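Local coordinates for protein dephospho-CoA kinase (PDB 4TTR) that probably catalyses the ATP-dependent phosphorylation of the 3'-hydroxyl group of dephospho-CoA to give coenzyme A, the last step of the biosynthesis of this cofactor, at residues Glu149-Arg154 with Ala168-Gln173; Ser70-Val73 with Glu78-Arg81; Ser119-Ile124 with Gln205-Glu210. All blocks are in the same frame, centred on the assembly; numbering follows the deposited sequence.

Contact 1: residues Glu149-Arg154 with Ala168-Gln173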
loop_
_atom_site.group_PDB
_atom_site.type_symbol
_atom_site.label_atom_id
_atom_site.label_comp_id
_atom_site.label_asym_id
_atom_site.label_seq_id
_atom_site.Cartn_x
_atom_site.Cartn_y
_atom_site.Cartn_z
ATOM N N GLU A 149 -3.589 16.446 -11.749
ATOM C CA GLU A 149 -2.664 17.565 -11.593
ATOM C C GLU A 149 -1.765 17.375 -10.367
ATOM O O GLU A 149 -0.543 17.511 -10.453
ATOM C CB GLU A 149 -3.439 18.882 -11.481
ATOM N N SER A 150 -2.375 17.043 -9.232
ATOM C CA SER A 150 -1.635 16.829 -7.989
ATOM C C SER A 150 -0.629 15.689 -8.107
ATOM O O SER A 150 0.477 15.767 -7.571
ATOM C CB SER A 150 -2.600 16.529 -6.836
ATOM O OG SER A 150 -3.530 17.586 -6.645
ATOM N N GLN A 151 -1.033 14.616 -8.781
ATOM C CA GLN A 151 -0.159 13.463 -8.985
ATOM C C GLN A 151 1.071 13.834 -9.803
ATOM O O GLN A 151 2.172 13.359 -9.534
ATOM C CB GLN A 151 -0.906 12.335 -9.696
ATOM C CG GLN A 151 -2.064 11.729 -8.931
ATOM C CD GLN A 151 -2.778 10.671 -9.745
ATOM O OE1 GLN A 151 -3.539 10.986 -10.659
ATOM N NE2 GLN A 151 -2.519 9.406 -9.433
ATOM N N LEU A 152 0.879 14.670 -10.816
ATOM C CA LEU A 152 1.985 15.047 -11.684
ATOM C C LEU A 152 2.998 15.872 -10.907
ATOM O O LEU A 152 4.203 15.635 -11.001
ATOM C CB LEU A 152 1.488 15.822 -12.907
ATOM C CG LEU A 152 0.747 14.992 -13.960
ATOM C CD1 LEU A 152 0.257 15.882 -15.089
ATOM C CD2 LEU A 152 1.621 13.872 -14.516
ATOM N N ASP A 153 2.503 16.831 -10.130
ATOM C CA ASP A 153 3.368 17.661 -9.304
ATOM C C ASP A 153 4.188 16.790 -8.366
ATOM O O ASP A 153 5.395 16.977 -8.219
ATOM C CB ASP A 153 2.541 18.668 -8.503
ATOM C CG ASP A 153 1.801 19.652 -9.390
ATOM O OD1 ASP A 153 2.308 19.965 -10.488
ATOM O OD2 ASP A 153 0.711 20.111 -8.987
ATOM N N ARG A 154 3.522 15.822 -7.750
ATOM C CA ARG A 154 4.170 14.925 -6.806
ATOM C C ARG A 154 5.211 14.057 -7.510
ATOM O O ARG A 154 6.288 13.805 -6.969
ATOM C CB ARG A 154 3.123 14.047 -6.119
ATOM C CG ARG A 154 3.466 13.632 -4.697
ATOM C CD ARG A 154 2.449 14.178 -3.706
ATOM N NE ARG A 154 1.086 13.760 -4.029
ATOM C CZ ARG A 154 -0.007 14.255 -3.455
ATOM N NH1 ARG A 154 0.094 15.217 -2.545
ATOM N NH2 ARG A 154 -1.204 13.820 -3.819
ATOM N N ALA A 168 2.998 10.123 -18.783
ATOM C CA ALA A 168 3.160 8.811 -19.398
ATOM C C ALA A 168 3.161 7.715 -18.336
ATOM O O ALA A 168 2.713 6.594 -18.586
ATOM C CB ALA A 168 4.442 8.761 -20.213
ATOM N N ILE A 169 3.675 8.044 -17.154
ATOM C CA ILE A 169 3.644 7.127 -16.019
ATOM C C ILE A 169 2.215 6.988 -15.509
ATOM O O ILE A 169 1.760 5.884 -15.210
ATOM C CB ILE A 169 4.570 7.610 -14.886
ATOM C CG1 ILE A 169 6.030 7.414 -15.295
ATOM C CG2 ILE A 169 4.295 6.852 -13.590
ATOM C CD1 ILE A 169 6.998 8.333 -14.585
ATOM N N LEU A 170 1.512 8.110 -15.409
ATOM C CA LEU A 170 0.116 8.092 -14.985
ATOM C C LEU A 170 -0.760 7.409 -16.028
ATOM O O LEU A 170 -1.763 6.781 -15.690
ATOM C CB LEU A 170 -0.395 9.510 -14.731
ATOM C CG LEU A 170 0.208 10.273 -13.549
ATOM C CD1 LEU A 170 -0.541 11.574 -13.356
ATOM C CD2 LEU A 170 0.188 9.455 -12.263
ATOM N N ALA A 171 -0.370 7.532 -17.294
ATOM C CA ALA A 171 -1.136 6.962 -18.399
ATOM C C ALA A 171 -1.189 5.438 -18.325
ATOM O O ALA A 171 -2.108 4.820 -18.864
ATOM C CB ALA A 171 -0.541 7.404 -19.736
ATOM N N THR A 172 -0.213 4.842 -17.647
ATOM C CA THR A 172 -0.079 3.389 -17.607
ATOM C C THR A 172 -0.555 2.770 -16.291
ATOM O O THR A 172 -0.419 1.563 -16.082
ATOM C CB THR A 172 1.385 2.975 -17.844
ATOM O OG1 THR A 172 2.242 3.713 -16.964
ATOM C CG2 THR A 172 1.782 3.251 -19.285
ATOM N N GLN A 173 -1.122 3.582 -15.409
ATOM C CA GLN A 173 -1.588 3.074 -14.123
ATOM C C GLN A 173 -2.826 2.205 -14.293
ATOM O O GLN A 173 -3.546 2.337 -15.279
ATOM C CB GLN A 173 -1.878 4.228 -13.168
ATOM C CG GLN A 173 -0.692 5.151 -12.978
ATOM C CD GLN A 173 0.562 4.408 -12.552
ATOM O OE1 GLN A 173 0.490 3.376 -11.886
ATOM N NE2 GLN A 173 1.719 4.927 -12.943
#
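Ile169 O, next to the Leu170 that meets Gln151 and Leu152 across the contact, is a doubly used acceptor. Thr172 OG1 reaches it at 2.8 Å from above the carbonyl plane, 38° out of it, and the backbone N of Thr172 adds a weak bond, so the chain is tied back on itself as it leaves helix 163-171. Leu170 carries the packing with its two methyls. CD1 meets both partners: it presses against Leu152 CD2 at 3.4 Å, closer than carbons usually come, touches Leu152 CG at 3.7 Å and lies 3.8 Å from Gln151 CB. CD2 lies along Gln151 only, 4.0 Å from its CB and 3.9 Å from its NE2. With CG beside the backbone N (chi1 -64°) and an extended chain beyond it, Gln151 runs past the leucine, and its NE2 is hydrogen-bonded to Ile25 O. The same residue therefore packs with its aliphatic part and reaches the P-loop with its amide. Arg154, one turn further on, adds a bond from NH2 to Ala26 O. Helix 148-159 thus contacts both the P-loop, the probable ATP-binding loop, and helix 163-171, whose Ala166 and Leu167 also touch Leu152, while Leu148 and Ile155 also touch Leu170; the helical pair, following strand 140-145, is consistent with the lid region of this kinase family.

Contact 2: residues Ser70-Val73 with Glu78-Arg81. With PO4 (phosphate ion), chain C.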
loop_
_atom_site.group_PDB
_atom_site.type_symbol
_atom_site.label_atom_id
_atom_site.label_comp_id
_atom_site.label_asym_id
_atom_site.label_seq_id
_atom_site.Cartn_x
_atom_site.Cartn_y
_atom_site.Cartn_z
ATOM N N SER A 70 20.336 -12.167 -12.156
ATOM C CA SER A 70 21.342 -11.288 -11.577
ATOM C C SER A 70 21.044 -9.799 -11.741
ATOM O O SER A 70 21.620 -8.975 -11.032
ATOM C CB SER A 70 22.705 -11.601 -12.198
ATOM O OG SER A 70 22.634 -11.571 -13.615
ATOM N N SER A 71 20.152 -9.449 -12.666
ATOM C CA SER A 71 19.871 -8.041 -12.950
ATOM C C SER A 71 19.226 -7.317 -11.759
ATOM O O SER A 71 19.358 -6.098 -11.631
ATOM C CB SER A 71 18.967 -7.908 -14.186
ATOM O OG SER A 71 17.620 -8.246 -13.896
ATOM N N VAL A 72 18.543 -8.057 -10.887
ATOM C CA VAL A 72 17.868 -7.435 -9.746
ATOM C C VAL A 72 18.716 -7.451 -8.474
ATOM O O VAL A 72 18.220 -7.131 -7.395
ATOM C CB VAL A 72 16.512 -8.114 -9.442
ATOM C CG1 VAL A 72 15.578 -7.995 -10.645
ATOM C CG2 VAL A 72 16.697 -9.564 -9.040
ATOM N N VAL A 73 19.989 -7.819 -8.607
ATOM C CA VAL A 73 20.934 -7.780 -7.491
ATOM C C VAL A 73 21.888 -6.603 -7.645
ATOM O O VAL A 73 22.687 -6.571 -8.576
ATOM C CB VAL A 73 21.783 -9.072 -7.395
ATOM C CG1 VAL A 73 22.242 -9.301 -5.959
ATOM C CG2 VAL A 73 21.014 -10.275 -7.906
ATOM N N GLU A 78 22.169 -6.251 -2.126
ATOM C CA GLU A 78 20.806 -5.858 -1.801
ATOM C C GLU A 78 19.952 -5.921 -3.066
ATOM O O GLU A 78 20.472 -5.800 -4.175
ATOM C CB GLU A 78 20.786 -4.447 -1.207
ATOM C CG GLU A 78 19.708 -4.219 -0.172
ATOM C CD GLU A 78 19.928 -5.043 1.084
ATOM O OE1 GLU A 78 21.013 -4.930 1.694
ATOM O OE2 GLU A 78 19.017 -5.812 1.455
ATOM N N LEU A 79 18.647 -6.112 -2.905
ATOM C CA LEU A 79 17.748 -6.154 -4.053
ATOM C C LEU A 79 17.629 -4.788 -4.714
ATOM O O LEU A 79 17.592 -3.759 -4.039
ATOM C CB LEU A 79 16.359 -6.640 -3.638
ATOM C CG LEU A 79 16.166 -8.135 -3.379
ATOM C CD1 LEU A 79 14.734 -8.393 -2.941
ATOM C CD2 LEU A 79 16.501 -8.963 -4.609
ATOM N N ASP A 80 17.584 -4.793 -6.042
ATOM C CA ASP A 80 17.292 -3.590 -6.809
ATOM C C ASP A 80 15.782 -3.392 -6.839
ATOM O O ASP A 80 15.103 -3.835 -7.767
ATOM C CB ASP A 80 17.857 -3.698 -8.227
ATOM C CG ASP A 80 17.753 -2.395 -9.002
ATOM O OD1 ASP A 80 16.955 -1.515 -8.611
ATOM O OD2 ASP A 80 18.472 -2.252 -10.011
ATOM N N ARG A 81 15.264 -2.718 -5.819
ATOM C CA ARG A 81 13.825 -2.610 -5.625
ATOM C C ARG A 81 13.163 -1.710 -6.662
ATOM O O ARG A 81 12.011 -1.935 -7.031
ATOM C CB ARG A 81 13.530 -2.106 -4.215
ATOM C CG ARG A 81 13.922 -3.115 -3.153
ATOM C CD ARG A 81 13.551 -2.661 -1.757
ATOM N NE ARG A 81 14.152 -3.520 -0.738
ATOM C CZ ARG A 81 13.744 -4.756 -0.462
ATOM N NH1 ARG A 81 12.735 -5.297 -1.130
ATOM N NH2 ARG A 81 14.353 -5.455 0.485
HETATM P P PO4 C . 9.664 -5.541 -2.810
HETATM O O1 PO4 C . 10.849 -5.799 -3.708
HETATM O O2 PO4 C . 8.419 -5.363 -3.648
HETATM O O3 PO4 C . 9.913 -4.288 -2.004
HETATM O O4 PO4 C . 9.473 -6.710 -1.873
#
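Just one beta bridge, Val73 with Leu79, joins the two segments, and beside it a single carbonyl, Val72 O, meets both an N-H and a CA-H of the other segment. Asp80 N donates to Val72 O at 2.8 Å along an almost straight N-H line (175°). The same oxygen meets the CA-H of Leu79, with CA at 3.5 Å, and Asp80 CB rests 3.6 Å from it. Val72 O is thereby surrounded by one strong donor and two carbon neighbours, all from the segment 78-81. Val73 N bonds back to Ser70 O, closing the short 3-10 turn. Between the side chains the apolar contact is light, Val72 CG2 and Leu79 CD2 standing 4.5 Å apart; both side chains pack on Ile84, and Leu79 continues onto Tyr61, Ile64 and Ile65 of helix 59-68. Asp80 has CG anti to the backbone N (chi1 -172°), which swings the carboxylate over the start of helix 81-90, where OD1 caps Arg83 N. Asp80 is also the centre of an inverse gamma turn, a sharp bend into that helix. Beyond it, the extended side chain of Arg81 carries its guanidinium to a phosphate ion, probably from the crystallisation liquor. PO4 O3 lies oblique to the guanidinium, and Arg81 NH1 gives it a weak bond of 3.1 Å; NH1 is also bonded to Thr54 OG1. The whole is a short loop between helices 59-68 and 81-90, pinched together at its base by a single bridge and ending in a classical aspartate N-cap.

Contact 3: residues Ser119-Ile124 with Gln205-Glu210; sequences SPYCLI and QKYLRE
Tyr121 offers one face of its ring to Tyr207, whose CB lies 3.6 Å from the ring centroid and only 14° off the normal, a CH-pi contact. The Tyr207 ring then leans over with its edge toward the same face in an offset edge-to-face pair, centroids 5.4 Å apart and planes at 63°. Leu208 approaches the Tyr121 ring differently: CD2 comes up in the ring plane, 3.9 Å from CE1, and also touches Pro120 CB at 3.7 Å. The methyl is thus wedged between proline and tyrosine. Tyr121 holds its CG between backbone N and carbonyl carbon (chi1 67°), a crowded position that stands the ring against the helix, and its hydroxyl is hydrogen-bonded to His204 ND1, one turn before Leu208. Around this, Phe36 of helix 29-38 touches both tyrosines. Further back, Ser119 OG donates to Tyr121 O at 2.7 Å and is also bonded to Asn42 N, tying the approach to strand 122-125 to strand 42-45. The C-terminal helix 192-213 packs against the start of strand 122-125, between edge strand 42-45 and central strand 18-23 in the parallel, 2-3-1-4-5-ordered sheet of the P-loop kinase fold.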
loop_
_atom_site.group_PDB
_atom_site.type_symbol
_atom_site.label_atom_id
_atom_site.label_comp_id
_atom_site.label_asym_id
_atom_site.label_seq_id
_atom_site.Cartn_x
_atom_site.Cartn_y
_atom_site.Cartn_z
ATOM N N SER A 119 -4.935 -0.903 19.693
ATOM C CA SER A 119 -5.881 0.142 19.317
ATOM C C SER A 119 -7.275 -0.443 19.061
ATOM O O SER A 119 -7.410 -1.652 18.873
ATOM C CB SER A 119 -5.374 0.896 18.082
ATOM O OG SER A 119 -5.131 0.018 16.998
ATOM N N PRO A 120 -8.316 0.412 19.069
ATOM C CA PRO A 120 -9.705 -0.042 18.903
ATOM C C PRO A 120 -9.970 -0.669 17.538
ATOM O O PRO A 120 -10.837 -1.534 17.407
ATOM C CB PRO A 120 -10.524 1.245 19.075
ATOM C CG PRO A 120 -9.617 2.202 19.756
ATOM C CD PRO A 120 -8.245 1.866 19.297
ATOM N N TYR A 121 -9.248 -0.206 16.525
ATOM C CA TYR A 121 -9.255 -0.850 15.221
ATOM C C TYR A 121 -7.854 -0.727 14.645
ATOM O O TYR A 121 -7.040 0.046 15.154
ATOM C CB TYR A 121 -10.300 -0.228 14.288
ATOM C CG TYR A 121 -9.995 1.195 13.884
ATOM C CD1 TYR A 121 -10.455 2.266 14.641
ATOM C CD2 TYR A 121 -9.246 1.469 12.749
ATOM C CE1 TYR A 121 -10.175 3.563 14.283
ATOM C CE2 TYR A 121 -8.960 2.765 12.384
ATOM C CZ TYR A 121 -9.425 3.809 13.154
ATOM O OH TYR A 121 -9.150 5.104 12.797
ATOM N N CYS A 122 -7.579 -1.493 13.594
ATOM C CA CYS A 122 -6.243 -1.559 13.005
ATOM C C CYS A 122 -6.276 -1.136 11.543
ATOM O O CYS A 122 -7.237 -1.404 10.829
ATOM C CB CYS A 122 -5.676 -2.978 13.132
ATOM S SG CYS A 122 -3.962 -3.180 12.575
ATOM N N LEU A 123 -5.215 -0.466 11.115
ATOM C CA LEU A 123 -5.058 -0.060 9.728
ATOM C C LEU A 123 -3.966 -0.898 9.071
ATOM O O LEU A 123 -2.854 -0.981 9.582
ATOM C CB LEU A 123 -4.717 1.425 9.649
ATOM C CG LEU A 123 -4.910 2.100 8.296
ATOM C CD1 LEU A 123 -6.389 2.292 7.997
ATOM C CD2 LEU A 123 -4.184 3.427 8.288
ATOM N N ILE A 124 -4.299 -1.532 7.951
ATOM C CA ILE A 124 -3.349 -2.344 7.201
ATOM C C ILE A 124 -3.103 -1.721 5.827
ATOM O O ILE A 124 -3.978 -1.739 4.963
ATOM C CB ILE A 124 -3.853 -3.794 7.019
ATOM C CG1 ILE A 124 -4.304 -4.384 8.359
ATOM C CG2 ILE A 124 -2.763 -4.654 6.394
ATOM C CD1 ILE A 124 -4.939 -5.759 8.253
ATOM N N GLN A 205 -13.194 8.776 13.349
ATOM C CA GLN A 205 -14.396 8.754 14.176
ATOM C C GLN A 205 -15.430 7.780 13.611
ATOM O O GLN A 205 -16.171 7.150 14.360
ATOM C CB GLN A 205 -15.002 10.158 14.289
ATOM C CG GLN A 205 -14.101 11.171 14.985
ATOM C CD GLN A 205 -13.766 10.782 16.416
ATOM O OE1 GLN A 205 -14.572 10.163 17.110
ATOM N NE2 GLN A 205 -12.567 11.143 16.862
ATOM N N LYS A 206 -15.475 7.652 12.290
ATOM C CA LYS A 206 -16.370 6.694 11.651
ATOM C C LYS A 206 -15.978 5.256 11.995
ATOM O O LYS A 206 -16.831 4.438 12.324
ATOM C CB LYS A 206 -16.362 6.893 10.138
ATOM C CG LYS A 206 -17.407 6.092 9.386
ATOM C CD LYS A 206 -17.162 6.171 7.885
ATOM C CE LYS A 206 -18.390 5.768 7.095
ATOM N NZ LYS A 206 -18.171 5.895 5.631
ATOM N N TYR A 207 -14.685 4.954 11.920
ATOM C CA TYR A 207 -14.196 3.605 12.200
ATOM C C TYR A 207 -14.355 3.237 13.675
ATOM O O TYR A 207 -14.702 2.101 13.999
ATOM C CB TYR A 207 -12.725 3.469 11.787
ATOM C CG TYR A 207 -12.476 3.607 10.301
ATOM C CD1 TYR A 207 -13.365 3.085 9.373
ATOM C CD2 TYR A 207 -11.347 4.257 9.826
ATOM C CE1 TYR A 207 -13.135 3.207 8.017
ATOM C CE2 TYR A 207 -11.110 4.387 8.472
ATOM C CZ TYR A 207 -12.006 3.859 7.572
ATOM O OH TYR A 207 -11.771 3.989 6.220
ATOM N N LEU A 208 -14.091 4.190 14.566
ATOM C CA LEU A 208 -14.338 3.990 15.992
ATOM C C LEU A 208 -15.797 3.622 16.240
ATOM O O LEU A 208 -16.094 2.692 16.986
ATOM C CB LEU A 208 -13.990 5.249 16.791
ATOM C CG LEU A 208 -12.518 5.598 17.018
ATOM C CD1 LEU A 208 -12.422 6.882 17.826
ATOM C CD2 LEU A 208 -11.770 4.472 17.721
ATOM N N ARG A 209 -16.698 4.364 15.607
ATOM C CA ARG A 209 -18.130 4.147 15.778
ATOM C C ARG A 209 -18.533 2.753 15.304
ATOM O O ARG A 209 -19.205 2.018 16.021
ATOM C CB ARG A 209 -18.923 5.215 15.020
ATOM C CG ARG A 209 -20.414 5.211 15.312
ATOM C CD ARG A 209 -21.165 6.236 14.474
ATOM N NE ARG A 209 -21.224 5.865 13.064
ATOM C CZ ARG A 209 -21.991 4.894 12.576
ATOM N NH1 ARG A 209 -22.765 4.179 13.382
ATOM N NH2 ARG A 209 -21.979 4.631 11.278
ATOM N N GLU A 210 -18.109 2.391 14.099
ATOM C CA GLU A 210 -18.494 1.114 13.507
ATOM C C GLU A 210 -17.825 -0.086 14.183
ATOM O O GLU A 210 -18.429 -1.151 14.284
ATOM C CB GLU A 210 -18.182 1.124 12.011
ATOM C CG GLU A 210 -19.305 1.734 11.177
ATOM C CD GLU A 210 -18.865 2.143 9.782
ATOM O OE1 GLU A 210 -17.646 2.133 9.508
ATOM O OE2 GLU A 210 -19.744 2.480 8.957
#

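Overall arrangement
None of the three contacts touches another. Contact 1 is closest to the nucleotide site: the side chain of Gln151 lies about 4 Å from that of Ala26 in the predicted ATP-binding loop and about 8 Å from the bound butanediol. Contact 3 lies farther off, the side chain of Tyr207 about 12 Å from that of Lys29, and its centre is 31 Å from that of contact 1. Contact 2 is remote from the annotated site, its centre 26 Å from that of contact 1 and 38 Å from that of contact 3, on the opposite side of the chain's centre from contact 3. In sequence, contact 1 falls between the two segments of contact 3.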